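Local coordinates for uncharacterized protein AsbF (Bacillus anthracis, PDB 3DX5) that converts 3-dehydroshikimate to 3,4-dihydroxybenzoate with the help of manganese, supplying the catechol building block of the siderophore petrobactin, at residues W193-H198 with T246-S251. Numbering follows the deposited sequence. Where two conformers were deposited one is given.
Sequences WIQHYH and TDHFAS. With MN (manganese (II) ion), chain B.
The imidazole of His248 turns one face to the backbone of 194-195: Ile194 O sits 3.0 Å above the ring plane, toward its rim, and Gln195 CA packs on the same face as a CH-pi contact, 3.8 Å from the ring centroid. Ile194 O is only 3.0 Å from His248 NE2, yet the angle is poor for a hydrogen bond. The CB of His248 points toward 193-198, and chi1 of -46° sets CG anti to the carbonyl carbon, beside the backbone N.

At this end the two backbones are bridged by water rather than paired directly. One water accepts a hydrogen bond from Phe249 N and donates to Gln195 O at 2.6 Å, filling in where a direct Gln195 O to Phe249 N bond would lie. Farther along, parallel pairing takes over: Tyr197 N gives a bond to Phe249 O, and Ser251 N one to Tyr197 O, nearly straight at 172°. Tyr197 O also accepts from His196 ND1 (3.1 Å), the two donors arriving from opposite faces of the carbonyl plane. These are neighbouring strands of the TIM barrel, 194-202 and 249-252, and the latter pairs in turn with 2-6 to close the ring.

His196, His198 and Ser251 share one face of the sheet. Phe249 CB lies over the His196 ring, whose NE2 bonds to Thr65. His198 ND1 binds manganese at 2.3 Å, alongside Glu142, Asp172 and Glu253, while its NE2 is bonded to Glu33, a second-shell carboxylate that probably steadies the ring and may make it a stronger metal donor. Glu33 is also hydrogen-bonded to Ser251 OG. Tyr197 points to the other face, beside Phe187 of helix 183-190, and meets Thr246, in the loop before strand 249-252, tip to tip, Tyr197 OH donating to Thr246 OG1 over 2.7 Å.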
loop_
_atom_site.group_PDB
_atom_site.type_symbol
_atom_site.label_atom_id
_atom_site.label_comp_id
_atom_site.label_asym_id
_atom_site.label_seq_id
_atom_site.Cartn_x
_atom_site.Cartn_y
_atom_site.Cartn_z
ATOM N N TRP A 193 26.069 13.537 10.679
ATOM C CA TRP A 193 25.418 12.228 10.502
ATOM C C TRP A 193 24.561 12.087 9.246
ATOM O O TRP A 193 24.096 11.013 8.931
ATOM C CB TRP A 193 24.539 11.919 11.720
ATOM C CG TRP A 193 25.329 11.860 12.959
ATOM C CD1 TRP A 193 26.002 10.774 13.447
ATOM C CD2 TRP A 193 25.593 12.947 13.874
ATOM N NE1 TRP A 193 26.639 11.108 14.622
ATOM C CE2 TRP A 193 26.409 12.431 14.906
ATOM C CE3 TRP A 193 25.206 14.298 13.924
ATOM C CZ2 TRP A 193 26.864 13.230 15.993
ATOM C CZ3 TRP A 193 25.658 15.095 14.994
ATOM C CH2 TRP A 193 26.471 14.554 16.016
ATOM N N ILE A 194 24.334 13.166 8.520
ATOM C CA ILE A 194 23.366 13.101 7.412
ATOM C C ILE A 194 23.946 12.356 6.199
ATOM O O ILE A 194 25.077 12.633 5.801
ATOM C CB ILE A 194 22.942 14.516 6.979
ATOM C CG1 ILE A 194 22.061 15.153 8.067
ATOM C CG2 ILE A 194 22.215 14.528 5.551
ATOM C CD1 ILE A 194 21.932 16.620 7.823
ATOM N N GLN A 195 23.173 11.449 5.596
ATOM C CA GLN A 195 23.613 10.815 4.338
ATOM C C GLN A 195 22.588 10.943 3.214
ATOM O O GLN A 195 22.877 10.588 2.061
ATOM C CB GLN A 195 23.949 9.342 4.557
ATOM C CG GLN A 195 25.099 9.118 5.525
ATOM C CD GLN A 195 26.456 9.213 4.867
ATOM O OE1 GLN A 195 26.914 10.293 4.490
ATOM N NE2 GLN A 195 27.122 8.067 4.738
ATOM N N HIS A 196 21.393 11.439 3.547
ATOM C CA HIS A 196 20.271 11.472 2.589
ATOM C C HIS A 196 19.230 12.473 3.069
ATOM O O HIS A 196 19.143 12.771 4.282
ATOM C CB HIS A 196 19.629 10.059 2.458
ATOM C CG HIS A 196 19.069 9.731 1.094
ATOM N ND1 HIS A 196 17.899 10.277 0.605
ATOM C CD2 HIS A 196 19.478 8.843 0.159
ATOM C CE1 HIS A 196 17.628 9.764 -0.583
ATOM N NE2 HIS A 196 18.573 8.885 -0.874
ATOM N N TYR A 197 18.453 13.019 2.141
ATOM C CA TYR A 197 17.299 13.872 2.525
ATOM C C TYR A 197 15.997 13.347 1.923
ATOM O O TYR A 197 16.012 12.670 0.909
ATOM C CB TYR A 197 17.437 15.322 2.036
ATOM C CG TYR A 197 18.800 15.912 2.253
ATOM C CD1 TYR A 197 19.160 16.436 3.494
ATOM C CD2 TYR A 197 19.748 15.947 1.201
ATOM C CE1 TYR A 197 20.425 16.975 3.705
ATOM C CE2 TYR A 197 21.001 16.505 1.393
ATOM C CZ TYR A 197 21.330 17.005 2.660
ATOM O OH TYR A 197 22.577 17.563 2.877
ATOM N N HIS A 198 14.885 13.722 2.547
ATOM C CA HIS A 198 13.535 13.641 1.975
ATOM C C HIS A 198 13.000 15.049 1.892
ATOM O O HIS A 198 13.066 15.788 2.883
ATOM C CB HIS A 198 12.609 12.806 2.889
ATOM C CG HIS A 198 12.711 11.332 2.654
ATOM N ND1 HIS A 198 11.916 10.408 3.314
ATOM C CD2 HIS A 198 13.510 10.621 1.820
ATOM C CE1 HIS A 198 12.217 9.194 2.881
ATOM N NE2 HIS A 198 13.184 9.297 1.977
ATOM N N THR A 246 26.196 19.810 -0.616
ATOM C CA THR A 246 26.541 18.558 0.066
ATOM C C THR A 246 26.417 17.529 -1.039
ATOM O O THR A 246 25.845 17.814 -2.103
ATOM C CB THR A 246 25.586 18.177 1.260
ATOM O OG1 THR A 246 24.265 17.912 0.771
ATOM C CG2 THR A 246 25.498 19.307 2.286
ATOM N N ASP A 247 26.924 16.333 -0.775
ATOM C CA ASP A 247 26.969 15.307 -1.787
ATOM C C ASP A 247 25.770 14.343 -1.734
ATOM O O ASP A 247 25.698 13.405 -2.525
ATOM C CB ASP A 247 28.292 14.545 -1.646
ATOM C CG ASP A 247 29.504 15.430 -1.918
ATOM O OD1 ASP A 247 29.417 16.320 -2.782
ATOM O OD2 ASP A 247 30.544 15.233 -1.266
ATOM N N HIS A 248 24.834 14.585 -0.823
ATOM C CA HIS A 248 23.744 13.607 -0.542
ATOM C C HIS A 248 22.565 13.783 -1.461
ATOM O O HIS A 248 22.286 14.896 -1.948
ATOM C CB HIS A 248 23.310 13.679 0.927
ATOM C CG HIS A 248 24.474 13.720 1.877
ATOM N ND1 HIS A 248 25.483 12.777 1.863
ATOM C CD2 HIS A 248 24.823 14.630 2.825
ATOM C CE1 HIS A 248 26.383 13.083 2.790
ATOM N NE2 HIS A 248 26.004 14.208 3.383
ATOM N N PHE A 249 21.900 12.677 -1.760
ATOM C CA PHE A 249 20.709 12.742 -2.581
ATOM C C PHE A 249 19.555 13.327 -1.776
ATOM O O PHE A 249 19.421 13.057 -0.562
ATOM C CB PHE A 249 20.328 11.334 -3.057
ATOM C CG PHE A 249 21.069 10.892 -4.319
ATOM C CD1 PHE A 249 22.281 10.162 -4.232
ATOM C CD2 PHE A 249 20.561 11.212 -5.579
ATOM C CE1 PHE A 249 22.970 9.776 -5.405
ATOM C CE2 PHE A 249 21.218 10.815 -6.744
ATOM C CZ PHE A 249 22.432 10.092 -6.666
ATOM N N ALA A 250 18.698 14.081 -2.457
ATOM C CA ALA A 250 17.429 14.484 -1.869
ATOM C C ALA A 250 16.345 13.813 -2.657
ATOM O O ALA A 250 16.226 14.045 -3.862
ATOM C CB ALA A 250 17.260 16.046 -1.925
ATOM N N SER A 251 15.530 12.986 -1.995
ATOM C CA SER A 251 14.391 12.373 -2.674
ATOM C C SER A 251 13.169 13.296 -2.664
ATOM O O SER A 251 12.868 13.893 -1.625
ATOM C CB SER A 251 14.000 11.080 -1.950
ATOM O OG SER A 251 14.793 10.012 -2.421
HETATM MN MN MN B . 10.098 10.583 4.672
HETATM O O HOH W 1 22.795 10.123 -0.523
HETATM O O HOH W 2 25.819 10.525 0.299
#